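Nitrogenase iron-molybdenum cofactor biosynthesis protein NifB (Methanothermobacter thermautotrophicus, PDB 7JMA) probably carries out the radical SAM-dependent carbide insertion that couples two [4Fe-4S] clusters into the [8Fe-9S-C] precursor of the nitrogenase iron-molybdenum cofactor. Local coordinates at residues A[116-120]-A[121-125]; A[142-146]-A[147-151]; A[182-186]-A[187-191]; A[204-207]-A[208-211]; A[211-215]-A[216-220]. All coordinates share one frame; numbering follows the deposited sequence.

Contact 1. Residues A[116-120]-A[121-125]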
loop_
_atom_site.group_PDB
_atom_site.type_symbol
_atom_site.label_atom_id
_atom_site.label_comp_id
_atom_site.label_asym_id
_atom_site.label_seq_id
_atom_site.Cartn_x
_atom_site.Cartn_y
_atom_site.Cartn_z
ATOM N N MET A 116 -8.032 1.055 0.937
ATOM C CA MET A 116 -7.013 1.077 1.966
ATOM C C MET A 116 -5.653 0.903 1.310
ATOM O O MET A 116 -5.536 0.416 0.184
ATOM C CB MET A 116 -7.271 -0.003 3.018
ATOM C CG MET A 116 -7.092 -1.412 2.560
ATOM S SD MET A 116 -6.802 -2.460 4.019
ATOM C CE MET A 116 -8.410 -2.398 4.789
ATOM N N SER A 117 -4.625 1.325 2.032
ATOM C CA SER A 117 -3.256 1.146 1.586
ATOM C C SER A 117 -2.554 0.257 2.592
ATOM O O SER A 117 -2.872 0.288 3.785
ATOM C CB SER A 117 -2.512 2.487 1.437
ATOM O OG SER A 117 -3.229 3.378 0.598
ATOM N N THR A 118 -1.613 -0.548 2.097
ATOM C CA THR A 118 -0.894 -1.461 2.974
ATOM C C THR A 118 0.459 -1.787 2.348
ATOM O O THR A 118 0.635 -1.679 1.131
ATOM C CB THR A 118 -1.715 -2.734 3.204
ATOM O OG1 THR A 118 -0.966 -3.650 3.997
ATOM C CG2 THR A 118 -2.021 -3.420 1.851
ATOM N N ASN A 119 1.420 -2.186 3.195
ATOM C CA ASN A 119 2.619 -2.794 2.634
ATOM C C ASN A 119 2.365 -4.222 2.125
ATOM O O ASN A 119 3.249 -4.804 1.483
ATOM C CB ASN A 119 3.751 -2.746 3.668
ATOM C CG ASN A 119 3.384 -3.419 4.972
ATOM O OD1 ASN A 119 2.894 -4.548 4.971
ATOM N ND2 ASN A 119 3.697 -2.759 6.111
ATOM N N GLY A 120 1.198 -4.805 2.402
ATOM C CA GLY A 120 0.884 -6.140 1.922
ATOM C C GLY A 120 1.365 -7.306 2.767
ATOM O O GLY A 120 1.036 -8.458 2.450
ATOM N N LEU A 121 2.121 -7.064 3.847
ATOM C CA LEU A 121 2.660 -8.187 4.605
ATOM C C LEU A 121 1.558 -9.122 5.097
ATOM O O LEU A 121 1.714 -10.348 5.060
ATOM C CB LEU A 121 3.478 -7.679 5.800
ATOM C CG LEU A 121 4.120 -8.791 6.628
ATOM C CD1 LEU A 121 5.176 -9.596 5.862
ATOM C CD2 LEU A 121 4.767 -8.156 7.884
ATOM N N LEU A 122 0.436 -8.567 5.551
ATOM C CA LEU A 122 -0.656 -9.364 6.111
ATOM C C LEU A 122 -1.730 -9.693 5.088
ATOM O O LEU A 122 -2.786 -10.222 5.466
ATOM C CB LEU A 122 -1.300 -8.630 7.289
ATOM C CG LEU A 122 -0.356 -8.557 8.483
ATOM C CD1 LEU A 122 -0.888 -7.585 9.525
ATOM C CD2 LEU A 122 -0.196 -9.956 9.060
ATOM N N LEU A 123 -1.503 -9.372 3.816
ATOM C CA LEU A 123 -2.539 -9.611 2.808
ATOM C C LEU A 123 -2.922 -11.072 2.656
ATOM O O LEU A 123 -4.128 -11.352 2.544
ATOM C CB LEU A 123 -2.111 -9.057 1.447
ATOM C CG LEU A 123 -2.484 -7.595 1.247
ATOM C CD1 LEU A 123 -1.983 -7.119 -0.112
ATOM C CD2 LEU A 123 -4.003 -7.414 1.376
ATOM N N PRO A 124 -1.998 -12.031 2.606
ATOM C CA PRO A 124 -2.453 -13.425 2.502
ATOM C C PRO A 124 -3.390 -13.819 3.629
ATOM O O PRO A 124 -4.379 -14.523 3.395
ATOM C CB PRO A 124 -1.145 -14.220 2.527
ATOM C CG PRO A 124 -0.142 -13.274 1.945
ATOM C CD PRO A 124 -0.526 -11.945 2.549
ATOM N N ASP A 125 -3.134 -13.337 4.844
ATOM C CA ASP A 125 -3.977 -13.698 5.972
ATOM C C ASP A 125 -5.275 -12.899 6.036
ATOM O O ASP A 125 -6.230 -13.360 6.664
ATOM C CB ASP A 125 -3.195 -13.521 7.274
ATOM C CG ASP A 125 -1.848 -14.221 7.239
ATOM O OD1 ASP A 125 -1.830 -15.462 7.089
ATOM O OD2 ASP A 125 -0.811 -13.532 7.359
HETATM O O HOH W 1 0.609 -5.578 6.341
#

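Contact 2. Residues A[142-146]-A[147-151]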
loop_
_atom_site.group_PDB
_atom_site.type_symbol
_atom_site.label_atom_id
_atom_site.label_comp_id
_atom_site.label_asym_id
_atom_site.label_seq_id
_atom_site.Cartn_x
_atom_site.Cartn_y
_atom_site.Cartn_z
ATOM N N VAL A 142 5.085 -1.609 -3.229
ATOM C CA VAL A 142 6.045 -2.613 -3.666
ATOM C C VAL A 142 7.254 -1.861 -4.189
ATOM O O VAL A 142 7.186 -1.223 -5.246
ATOM C CB VAL A 142 5.493 -3.538 -4.760
ATOM C CG1 VAL A 142 6.584 -4.548 -5.130
ATOM C CG2 VAL A 142 4.209 -4.253 -4.326
ATOM N N ASN A 143 8.368 -1.934 -3.455
ATOM C CA ASN A 143 9.548 -1.159 -3.805
ATOM C C ASN A 143 10.649 -1.983 -4.448
ATOM O O ASN A 143 11.600 -1.401 -4.972
ATOM C CB ASN A 143 10.085 -0.452 -2.552
ATOM C CG ASN A 143 9.094 0.556 -2.011
ATOM O OD1 ASN A 143 8.563 1.368 -2.765
ATOM N ND2 ASN A 143 8.816 0.496 -0.710
ATOM N N ALA A 144 10.540 -3.310 -4.426
ATOM C CA ALA A 144 11.490 -4.170 -5.116
ATOM C C ALA A 144 10.887 -5.562 -5.226
ATOM O O ALA A 144 10.020 -5.948 -4.439
ATOM C CB ALA A 144 12.846 -4.229 -4.390
ATOM N N VAL A 145 11.375 -6.316 -6.205
ATOM C CA VAL A 145 11.092 -7.740 -6.306
ATOM C C VAL A 145 12.357 -8.580 -6.349
ATOM O O VAL A 145 12.273 -9.810 -6.409
ATOM C CB VAL A 145 10.194 -8.041 -7.523
ATOM C CG1 VAL A 145 8.895 -7.282 -7.350
ATOM C CG2 VAL A 145 10.884 -7.646 -8.823
ATOM N N ASP A 146 13.525 -7.953 -6.300
ATOM C CA ASP A 146 14.805 -8.642 -6.318
ATOM C C ASP A 146 15.447 -8.472 -4.949
ATOM O O ASP A 146 15.654 -7.329 -4.514
ATOM C CB ASP A 146 15.676 -8.059 -7.428
ATOM C CG ASP A 146 17.161 -8.306 -7.233
ATOM O OD1 ASP A 146 17.936 -7.474 -7.746
ATOM O OD2 ASP A 146 17.562 -9.315 -6.612
ATOM N N PRO A 147 15.755 -9.559 -4.235
ATOM C CA PRO A 147 16.185 -9.416 -2.831
ATOM C C PRO A 147 17.492 -8.668 -2.651
ATOM O O PRO A 147 17.726 -8.110 -1.572
ATOM C CB PRO A 147 16.304 -10.868 -2.344
ATOM C CG PRO A 147 15.561 -11.691 -3.346
ATOM C CD PRO A 147 15.659 -10.967 -4.649
ATOM N N GLU A 148 18.366 -8.644 -3.656
ATOM C CA GLU A 148 19.587 -7.859 -3.501
ATOM C C GLU A 148 19.288 -6.367 -3.462
ATOM O O GLU A 148 20.084 -5.600 -2.911
ATOM C CB GLU A 148 20.579 -8.173 -4.620
ATOM C CG GLU A 148 20.269 -7.481 -5.923
ATOM C CD GLU A 148 21.404 -7.556 -6.926
ATOM O OE1 GLU A 148 22.272 -8.445 -6.785
ATOM O OE2 GLU A 148 21.414 -6.734 -7.869
ATOM N N ILE A 149 18.155 -5.946 -4.019
ATOM C CA ILE A 149 17.715 -4.562 -3.907
ATOM C C ILE A 149 16.818 -4.370 -2.693
ATOM O O ILE A 149 16.950 -3.378 -1.968
ATOM C CB ILE A 149 17.001 -4.136 -5.206
ATOM C CG1 ILE A 149 17.988 -4.115 -6.375
ATOM C CG2 ILE A 149 16.304 -2.784 -5.017
ATOM C CD1 ILE A 149 17.349 -3.859 -7.722
ATOM N N GLY A 150 15.902 -5.318 -2.452
ATOM C CA GLY A 150 14.963 -5.174 -1.353
ATOM C C GLY A 150 15.619 -5.196 0.014
ATOM O O GLY A 150 15.152 -4.526 0.941
ATOM N N GLU A 151 16.715 -5.945 0.156
ATOM C CA GLU A 151 17.401 -6.010 1.438
ATOM C C GLU A 151 17.987 -4.667 1.840
ATOM O O GLU A 151 18.281 -4.456 3.023
ATOM C CB GLU A 151 18.498 -7.070 1.388
ATOM C CG GLU A 151 19.694 -6.654 0.564
ATOM C CD GLU A 151 20.649 -7.802 0.301
ATOM O OE1 GLU A 151 20.349 -8.938 0.722
ATOM O OE2 GLU A 151 21.701 -7.562 -0.327
#

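Contact 3. Residues A[182-186]-A[187-191]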
loop_
_atom_site.group_PDB
_atom_site.type_symbol
_atom_site.label_atom_id
_atom_site.label_comp_id
_atom_site.label_asym_id
_atom_site.label_seq_id
_atom_site.Cartn_x
_atom_site.Cartn_y
_atom_site.Cartn_z
ATOM N N GLU A 182 -2.273 -11.175 -5.711
ATOM C CA GLU A 182 -3.091 -12.101 -6.494
ATOM C C GLU A 182 -4.344 -12.512 -5.731
ATOM O O GLU A 182 -5.399 -12.702 -6.336
ATOM C CB GLU A 182 -2.298 -13.329 -6.939
ATOM C CG GLU A 182 -1.193 -13.818 -6.092
ATOM C CD GLU A 182 -0.366 -14.881 -6.812
ATOM O OE1 GLU A 182 0.878 -14.761 -6.840
ATOM O OE2 GLU A 182 -0.966 -15.831 -7.361
ATOM N N LYS A 183 -4.265 -12.620 -4.406
ATOM C CA LYS A 183 -5.454 -12.965 -3.631
ATOM C C LYS A 183 -6.500 -11.863 -3.678
ATOM O O LYS A 183 -7.702 -12.151 -3.719
ATOM C CB LYS A 183 -5.066 -13.254 -2.177
ATOM C CG LYS A 183 -4.415 -14.632 -2.009
ATOM C CD LYS A 183 -4.155 -14.967 -0.537
ATOM C CE LYS A 183 -5.407 -15.491 0.139
ATOM N NZ LYS A 183 -5.089 -16.570 1.116
ATOM N N LEU A 184 -6.072 -10.599 -3.617
ATOM C CA LEU A 184 -7.018 -9.498 -3.784
ATOM C C LEU A 184 -7.609 -9.506 -5.185
ATOM O O LEU A 184 -8.830 -9.415 -5.362
ATOM C CB LEU A 184 -6.334 -8.156 -3.563
ATOM C CG LEU A 184 -5.873 -7.896 -2.128
ATOM C CD1 LEU A 184 -5.184 -6.549 -2.129
ATOM C CD2 LEU A 184 -7.053 -7.931 -1.170
ATOM N N ALA A 185 -6.741 -9.560 -6.194
ATOM C CA ALA A 185 -7.201 -9.436 -7.576
ATOM C C ALA A 185 -8.216 -10.513 -7.935
ATOM O O ALA A 185 -9.168 -10.242 -8.684
ATOM C CB ALA A 185 -6.006 -9.492 -8.532
ATOM N N GLU A 186 -8.016 -11.751 -7.456
ATOM C CA GLU A 186 -8.932 -12.826 -7.829
ATOM C C GLU A 186 -10.294 -12.665 -7.164
ATOM O O GLU A 186 -11.276 -13.263 -7.618
ATOM C CB GLU A 186 -8.316 -14.185 -7.506
ATOM C CG GLU A 186 -8.194 -14.508 -6.047
ATOM C CD GLU A 186 -7.288 -15.712 -5.800
ATOM O OE1 GLU A 186 -7.212 -16.174 -4.640
ATOM O OE2 GLU A 186 -6.651 -16.193 -6.767
ATOM N N ARG A 187 -10.373 -11.845 -6.121
ATOM C CA ARG A 187 -11.621 -11.525 -5.444
ATOM C C ARG A 187 -12.279 -10.260 -5.975
ATOM O O ARG A 187 -13.310 -9.842 -5.437
ATOM C CB ARG A 187 -11.371 -11.402 -3.931
ATOM C CG ARG A 187 -11.179 -12.743 -3.260
ATOM C CD ARG A 187 -10.340 -12.667 -1.995
ATOM N NE ARG A 187 -10.193 -13.992 -1.393
ATOM C CZ ARG A 187 -9.264 -14.880 -1.742
ATOM N NH1 ARG A 187 -8.376 -14.591 -2.686
ATOM N NH2 ARG A 187 -9.218 -16.065 -1.139
ATOM N N GLY A 188 -11.753 -9.662 -7.045
ATOM C CA GLY A 188 -12.377 -8.507 -7.643
ATOM C C GLY A 188 -11.922 -7.181 -7.094
ATOM O O GLY A 188 -12.364 -6.142 -7.591
ATOM N N ILE A 189 -11.028 -7.174 -6.103
ATOM C CA ILE A 189 -10.570 -5.921 -5.527
ATOM C C ILE A 189 -9.541 -5.310 -6.463
ATOM O O ILE A 189 -8.623 -6.005 -6.915
ATOM C CB ILE A 189 -9.968 -6.159 -4.135
ATOM C CG1 ILE A 189 -11.089 -6.591 -3.179
ATOM C CG2 ILE A 189 -9.199 -4.931 -3.708
ATOM C CD1 ILE A 189 -10.600 -7.187 -1.859
ATOM N N ILE A 190 -9.697 -4.024 -6.765
ATOM C CA ILE A 190 -8.753 -3.340 -7.646
ATOM C C ILE A 190 -7.442 -3.159 -6.904
ATOM O O ILE A 190 -7.418 -2.568 -5.820
ATOM C CB ILE A 190 -9.301 -1.984 -8.089
ATOM C CG1 ILE A 190 -10.631 -2.149 -8.846
ATOM C CG2 ILE A 190 -8.260 -1.211 -8.901
ATOM C CD1 ILE A 190 -11.363 -0.840 -8.976
ATOM N N VAL A 191 -6.343 -3.642 -7.480
ATOM C CA VAL A 191 -5.034 -3.505 -6.828
ATOM C C VAL A 191 -4.252 -2.427 -7.548
ATOM O O VAL A 191 -4.004 -2.522 -8.761
ATOM C CB VAL A 191 -4.254 -4.828 -6.804
ATOM C CG1 VAL A 191 -2.876 -4.603 -6.115
ATOM C CG2 VAL A 191 -5.024 -5.873 -6.076
HETATM O O HOH W 2 -7.019 -17.555 -2.414
#

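Contact 4. Residues A[204-207]-A[208-211]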
loop_
_atom_site.group_PDB
_atom_site.type_symbol
_atom_site.label_atom_id
_atom_site.label_comp_id
_atom_site.label_asym_id
_atom_site.label_seq_id
_atom_site.Cartn_x
_atom_site.Cartn_y
_atom_site.Cartn_z
ATOM N N GLU A 204 16.432 1.478 -12.165
ATOM C CA GLU A 204 16.364 0.611 -13.333
ATOM C C GLU A 204 15.584 -0.666 -13.060
ATOM O O GLU A 204 15.438 -1.501 -13.960
ATOM C CB GLU A 204 17.771 0.263 -13.814
ATOM C CG GLU A 204 18.575 1.465 -14.274
ATOM C CD GLU A 204 20.056 1.167 -14.362
ATOM O OE1 GLU A 204 20.410 0.009 -14.670
ATOM O OE2 GLU A 204 20.866 2.088 -14.122
ATOM N N HIS A 205 15.073 -0.817 -11.847
ATOM C CA HIS A 205 14.385 -2.008 -11.391
ATOM C C HIS A 205 12.869 -1.853 -11.407
ATOM O O HIS A 205 12.153 -2.847 -11.244
ATOM C CB HIS A 205 14.874 -2.332 -9.972
ATOM C CG HIS A 205 14.229 -3.525 -9.355
ATOM N ND1 HIS A 205 14.305 -4.782 -9.912
ATOM C CD2 HIS A 205 13.515 -3.659 -8.211
ATOM C CE1 HIS A 205 13.653 -5.637 -9.144
ATOM N NE2 HIS A 205 13.165 -4.981 -8.106
ATOM N N ILE A 206 12.369 -0.635 -11.622
ATOM C CA ILE A 206 10.935 -0.394 -11.526
ATOM C C ILE A 206 10.171 -1.165 -12.599
ATOM O O ILE A 206 9.056 -1.629 -12.347
ATOM C CB ILE A 206 10.645 1.117 -11.594
ATOM C CG1 ILE A 206 11.449 1.869 -10.527
ATOM C CG2 ILE A 206 9.169 1.384 -11.429
ATOM C CD1 ILE A 206 11.029 1.581 -9.125
ATOM N N VAL A 207 10.742 -1.334 -13.796
ATOM C CA VAL A 207 10.009 -2.080 -14.820
ATOM C C VAL A 207 9.926 -3.562 -14.454
ATOM O O VAL A 207 8.966 -4.249 -14.829
ATOM C CB VAL A 207 10.630 -1.875 -16.215
ATOM C CG1 VAL A 207 10.219 -0.527 -16.788
ATOM C CG2 VAL A 207 12.138 -1.983 -16.152
ATOM N N ASP A 208 10.917 -4.084 -13.722
ATOM C CA ASP A 208 10.813 -5.448 -13.208
ATOM C C ASP A 208 9.662 -5.566 -12.222
ATOM O O ASP A 208 8.901 -6.543 -12.254
ATOM C CB ASP A 208 12.118 -5.880 -12.536
ATOM C CG ASP A 208 13.313 -5.771 -13.453
ATOM O OD1 ASP A 208 13.215 -6.232 -14.609
ATOM O OD2 ASP A 208 14.351 -5.231 -13.010
ATOM N N ILE A 209 9.529 -4.584 -11.322
ATOM C CA ILE A 209 8.371 -4.553 -10.431
ATOM C C ILE A 209 7.089 -4.602 -11.247
ATOM O O ILE A 209 6.194 -5.414 -10.989
ATOM C CB ILE A 209 8.404 -3.303 -9.536
ATOM C CG1 ILE A 209 9.660 -3.287 -8.664
ATOM C CG2 ILE A 209 7.166 -3.262 -8.629
ATOM C CD1 ILE A 209 9.801 -2.003 -7.892
ATOM N N ALA A 210 6.990 -3.728 -12.251
ATOM C CA ALA A 210 5.763 -3.627 -13.034
ATOM C C ALA A 210 5.425 -4.951 -13.699
ATOM O O ALA A 210 4.268 -5.383 -13.680
ATOM C CB ALA A 210 5.900 -2.516 -14.075
ATOM N N ARG A 211 6.420 -5.616 -14.293
ATOM C CA ARG A 211 6.153 -6.910 -14.918
ATOM C C ARG A 211 5.643 -7.913 -13.891
ATOM O O ARG A 211 4.683 -8.647 -14.154
ATOM C CB ARG A 211 7.412 -7.436 -15.607
ATOM C CG ARG A 211 7.788 -6.692 -16.868
ATOM C CD ARG A 211 8.984 -7.341 -17.544
ATOM N NE ARG A 211 9.745 -6.372 -18.324
ATOM C CZ ARG A 211 9.463 -6.038 -19.580
ATOM N NH1 ARG A 211 8.436 -6.600 -20.208
ATOM N NH2 ARG A 211 10.212 -5.145 -20.212
#

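Contact 5. Residues A[211-215]-A[216-220]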
loop_
_atom_site.group_PDB
_atom_site.type_symbol
_atom_site.label_atom_id
_atom_site.label_comp_id
_atom_site.label_asym_id
_atom_site.label_seq_id
_atom_site.Cartn_x
_atom_site.Cartn_y
_atom_site.Cartn_z
ATOM N N ARG A 211 6.420 -5.616 -14.293
ATOM C CA ARG A 211 6.153 -6.910 -14.918
ATOM C C ARG A 211 5.643 -7.913 -13.891
ATOM O O ARG A 211 4.683 -8.647 -14.154
ATOM C CB ARG A 211 7.412 -7.436 -15.607
ATOM C CG ARG A 211 7.788 -6.692 -16.868
ATOM C CD ARG A 211 8.984 -7.341 -17.544
ATOM N NE ARG A 211 9.745 -6.372 -18.324
ATOM C CZ ARG A 211 9.463 -6.038 -19.580
ATOM N NH1 ARG A 211 8.436 -6.600 -20.208
ATOM N NH2 ARG A 211 10.212 -5.145 -20.212
ATOM N N GLU A 212 6.253 -7.934 -12.695
ATOM C CA GLU A 212 5.869 -8.915 -11.687
ATOM C C GLU A 212 4.467 -8.647 -11.150
ATOM O O GLU A 212 3.665 -9.576 -10.992
ATOM C CB GLU A 212 6.871 -8.918 -10.533
ATOM C CG GLU A 212 6.669 -10.070 -9.571
ATOM C CD GLU A 212 6.708 -11.429 -10.262
ATOM O OE1 GLU A 212 5.889 -12.304 -9.896
ATOM O OE2 GLU A 212 7.558 -11.620 -11.163
ATOM N N VAL A 213 4.157 -7.391 -10.824
ATOM C CA VAL A 213 2.848 -7.149 -10.224
ATOM C C VAL A 213 1.755 -7.256 -11.281
ATOM O O VAL A 213 0.620 -7.612 -10.964
ATOM C CB VAL A 213 2.793 -5.802 -9.475
ATOM C CG1 VAL A 213 3.859 -5.758 -8.345
ATOM C CG2 VAL A 213 2.925 -4.601 -10.431
ATOM N N LYS A 214 2.074 -6.967 -12.543
ATOM C CA LYS A 214 1.093 -7.183 -13.607
ATOM C C LYS A 214 0.754 -8.663 -13.727
ATOM O O LYS A 214 -0.419 -9.033 -13.891
ATOM C CB LYS A 214 1.625 -6.646 -14.932
ATOM C CG LYS A 214 0.731 -6.970 -16.120
ATOM C CD LYS A 214 0.153 -5.715 -16.737
ATOM C CE LYS A 214 -0.844 -6.053 -17.844
ATOM N NZ LYS A 214 -2.195 -6.335 -17.270
ATOM N N LYS A 215 1.773 -9.526 -13.622
ATOM C CA LYS A 215 1.554 -10.971 -13.665
ATOM C C LYS A 215 0.661 -11.442 -12.519
ATOM O O LYS A 215 -0.072 -12.429 -12.671
ATOM C CB LYS A 215 2.901 -11.697 -13.618
ATOM C CG LYS A 215 2.834 -13.200 -13.829
ATOM C CD LYS A 215 4.196 -13.859 -13.609
ATOM C CE LYS A 215 5.332 -13.006 -14.161
ATOM N NZ LYS A 215 6.598 -13.783 -14.303
ATOM N N ARG A 216 0.702 -10.753 -11.376
ATOM C CA ARG A 216 -0.056 -11.138 -10.186
ATOM C C ARG A 216 -1.463 -10.560 -10.166
ATOM O O ARG A 216 -2.257 -10.949 -9.306
ATOM C CB ARG A 216 0.655 -10.683 -8.901
ATOM C CG ARG A 216 2.119 -11.126 -8.750
ATOM C CD ARG A 216 2.259 -12.525 -8.206
ATOM N NE ARG A 216 3.663 -12.887 -8.033
ATOM C CZ ARG A 216 4.102 -13.700 -7.079
ATOM N NH1 ARG A 216 3.237 -14.237 -6.221
ATOM N NH2 ARG A 216 5.403 -13.968 -6.976
ATOM N N GLY A 217 -1.773 -9.622 -11.057
ATOM C CA GLY A 217 -3.124 -9.106 -11.141
ATOM C C GLY A 217 -3.305 -7.630 -10.819
ATOM O O GLY A 217 -4.449 -7.162 -10.759
ATOM N N ALA A 218 -2.217 -6.883 -10.628
ATOM C CA ALA A 218 -2.348 -5.448 -10.381
ATOM C C ALA A 218 -2.953 -4.748 -11.594
ATOM O O ALA A 218 -2.757 -5.166 -12.742
ATOM C CB ALA A 218 -0.991 -4.813 -10.040
ATOM N N SER A 219 -3.673 -3.651 -11.330
ATOM C CA SER A 219 -4.340 -2.863 -12.362
ATOM C C SER A 219 -3.624 -1.581 -12.738
ATOM O O SER A 219 -3.813 -1.094 -13.857
ATOM C CB SER A 219 -5.768 -2.499 -11.938
ATOM O OG SER A 219 -6.600 -3.654 -11.879
ATOM N N LEU A 220 -2.814 -1.032 -11.836
ATOM C CA LEU A 220 -2.277 0.303 -12.018
ATOM C C LEU A 220 -1.022 0.400 -11.173
ATOM O O LEU A 220 -0.927 -0.237 -10.129
ATOM C CB LEU A 220 -3.314 1.353 -11.599
ATOM C CG LEU A 220 -2.949 2.827 -11.632
ATOM C CD1 LEU A 220 -2.809 3.276 -13.071
ATOM C CD2 LEU A 220 -4.029 3.624 -10.921
HETATM O O HOH W 3 -2.806 -7.571 -14.248
#

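Contact 1. Residues A[116-120]-A[121-125]
Asn119 turns its side chain forward, and OD1 takes the backbone N-H of Leu121 at 2.9 Å in a nearly straight bond (167°) lying in the carbonyl plane. The same OD1 accepts from a water that in turn accepts from Leu122 N, so one amide oxygen holds Leu121 N directly and Leu122 N through the water. With chi1 at 57°, CG sits between backbone N and carbonyl carbon, which brings OD1 round to the turn. A type I beta turn follows: Leu123 N donates to Gly120 O at 3.0 Å. Leu123 also folds over Gly120, CD1 lying 3.6 Å from Gly120 CA, and its CD1 reaches CG2 of Thr118. One step back, Thr118 OG1 accepts from Gly120 N at 2.9 Å, an ST turn. Asn119 ND2 donates to Asn39 OD1, and the Asn119 side chain lies close to Cys38, which binds a [4Fe-4S] cluster absent from this apo model. The turn links strand 113-118 to helix 123-132 in a beta-alpha-beta unit, with Leu123 packed against Val140 of strand 137-141 and Leu121 against helix 166-186.

Contact 2. Residues A[142-146]-A[147-151]
Asp146 O accepts two backbone bonds, from Gly150 N and from Ile149 N, each 2.9 Å long. Gly150 N comes in the carbonyl plane and nearly straight (164°), whereas Ile149 N approaches from above that plane. On this packed side the methyl of Ala144 rests against Ile149 CG2 at 3.8 Å and equally near Gly150 N, with Phe170 of helix 166-186 and His205 closing round Ala144. Asp146 is the N-cap of helix 147-150, the short helix that follows strand 137-141 in this radical SAM fold. Asp146 CG is anti to the backbone N (chi1 159°), which swings OD2 over the first turn to accept from Glu148 N at 3.1 Å, met from above the carboxylate plane. Replacing Asp146 with an alanine would remove that acceptor and would probably leave Glu148 N without its capping partner. The outer side, at exposed Glu148, has no hydrogen bond between the two side chains. Glu148 CG comes within 3.0 Å of Asp146 OD1, and Glu148 OE2 stands 3.6 Å from that same oxygen, two like charges that would probably repel each other.

Contact 3. Residues A[182-186]-A[187-191]
Leu184 O is gripped by two backbone N-H groups reaching it from opposite faces of its plane, Arg187 N at 3.0 Å and Ile189 N at 3.2 Å. The second of these, together with Gly188 N to Ala185 O at 3.1 Å, makes the Schellman motif that ends helix 166-186. Gly188 is its C-prime residue, and at this positive phi (90°) a side chain would collide with the carbonyl oxygen of Arg187, which favours glycine. The side chain of Arg187 closes the polar side. Extended from CG to NE, it runs back beside Lys183, and NH1 donates to Lys183 O at 2.7 Å, the oxygen lying at the guanidinium edge and close to its plane. NH1 also forms a salt bridge with Glu186 OE1, which offers its anti lone pair, and a water joins that same oxygen to Arg187 NH2. Asp128 of helix 123-132 takes NH2 in a second salt bridge. A leucine in place of Arg187 would probably leave Lys183 O without this donor and Glu186 and Asp128 without their positive mate. On the apolar side the chain turns into strand 190-197. Ile189 CD1 meets Leu184 CD2 at 3.7 Å, while Leu184 also packs on Leu123 and Val138. Val191 crosses Leu184 at about a right angle and sets CG2 3.6 Å from Leu184 CB.

Contact 4. Residues A[204-207]-A[208-211]
His205 and Asp208 carry the polar side-chain contact: His205 ND1 donates to Asp208 OD2 at 3.1 Å, on the anti lone pair of that oxygen. The bond is somewhat bent (140°), and the oxygen stands tilted from the ring plane, with ring and carboxylate planes 53° apart. His205 CG is anti to the backbone N (chi1 179°), which brings the ring forward to Asp208, the two side chains crossing at about a right angle. At its other nitrogen, NE2, the ring bonds Val145 N, so its rotation is fixed from two ends. Backbone bonds form the first helical turns. Ile209 N donates to His205 O at 3.1 Å, Ala210 N to Ile206 O at 2.9 Å, and Arg211 N to Val207 O at 2.9 Å. Van der Waals contacts come from Ile209: its CG1 lies 3.9 Å from His205 CD2, while its CD1 meets CD1 of Ile206 at 4.0 Å, the two isoleucines lying alongside and pointing the same way. This is the N-terminal part of helix 206-216, the helix between strands 190-197 and 220-225. Ile206 packs on both strands, and Val207 and Ala210 touch Val250 of helix 240-251.

Contact 5. Residues A[211-215]-A[216-220]
Glu212 reaches one turn ahead to Arg216, its OE1 accepting from Arg216 NE at 3.0 Å on the anti lone pair. The bond is nearly straight (162°) and lies in the guanidinium plane, at its edge, although the carboxylate plane itself stands 76° away from it. A bend at chi2 (56°) turns the Glu212 carboxylate toward the arginine, and NH2 adds a weak bond to the same OE1. Arg216 NH1 goes the other way, to a salt bridge with Glu182 of helix 166-186, so this guanidinium is shared between two acidic groups. Next, Val213 O accepts from Ala218 N at 2.9 Å, and Val213 CG2 packs on Ala218 CB at 3.9 Å; both side chains also touch Val193 of strand 190-197. With Gly217 N donating to Lys214 O at 3.2 Å, these backbone bonds form a Schellman motif that ends helix 206-216. Gly217 has positive phi, a conformation in which a side chain would run into the carbonyl O of Arg216. A water donates to both Lys214 O and Ala218 O, bridging the helix end to the chain beyond it. Lys215, last in line, sends NZ toward Glu212 OE2 in a long ion pair of 3.9 Å, extending the salt-bridge network.

In the fold
The contacts follow one another along the chain, the last two overlapping at Arg211, and mark turns and caps of a radical SAM fold built on a parallel six-stranded sheet. Contact 1 follows strand 113-118, and contact 2 lies beyond the neighbouring strand 137-141, their centres about 17 Å apart. Contact 3 turns helix 166-186 into strand 190-197. Contacts 4 and 5 cover the start and end of helix 206-216. Contacts 1 and 3 touch through Leu123 and Leu184, 2 and 4 through Val145 and His205, 3 and 5 through Glu182 and Arg216. Together they join helices to this one sheet, with contact 1 beside Cys38, which binds a [4Fe-4S] cluster absent here, and contact 5 away from the known cluster sites.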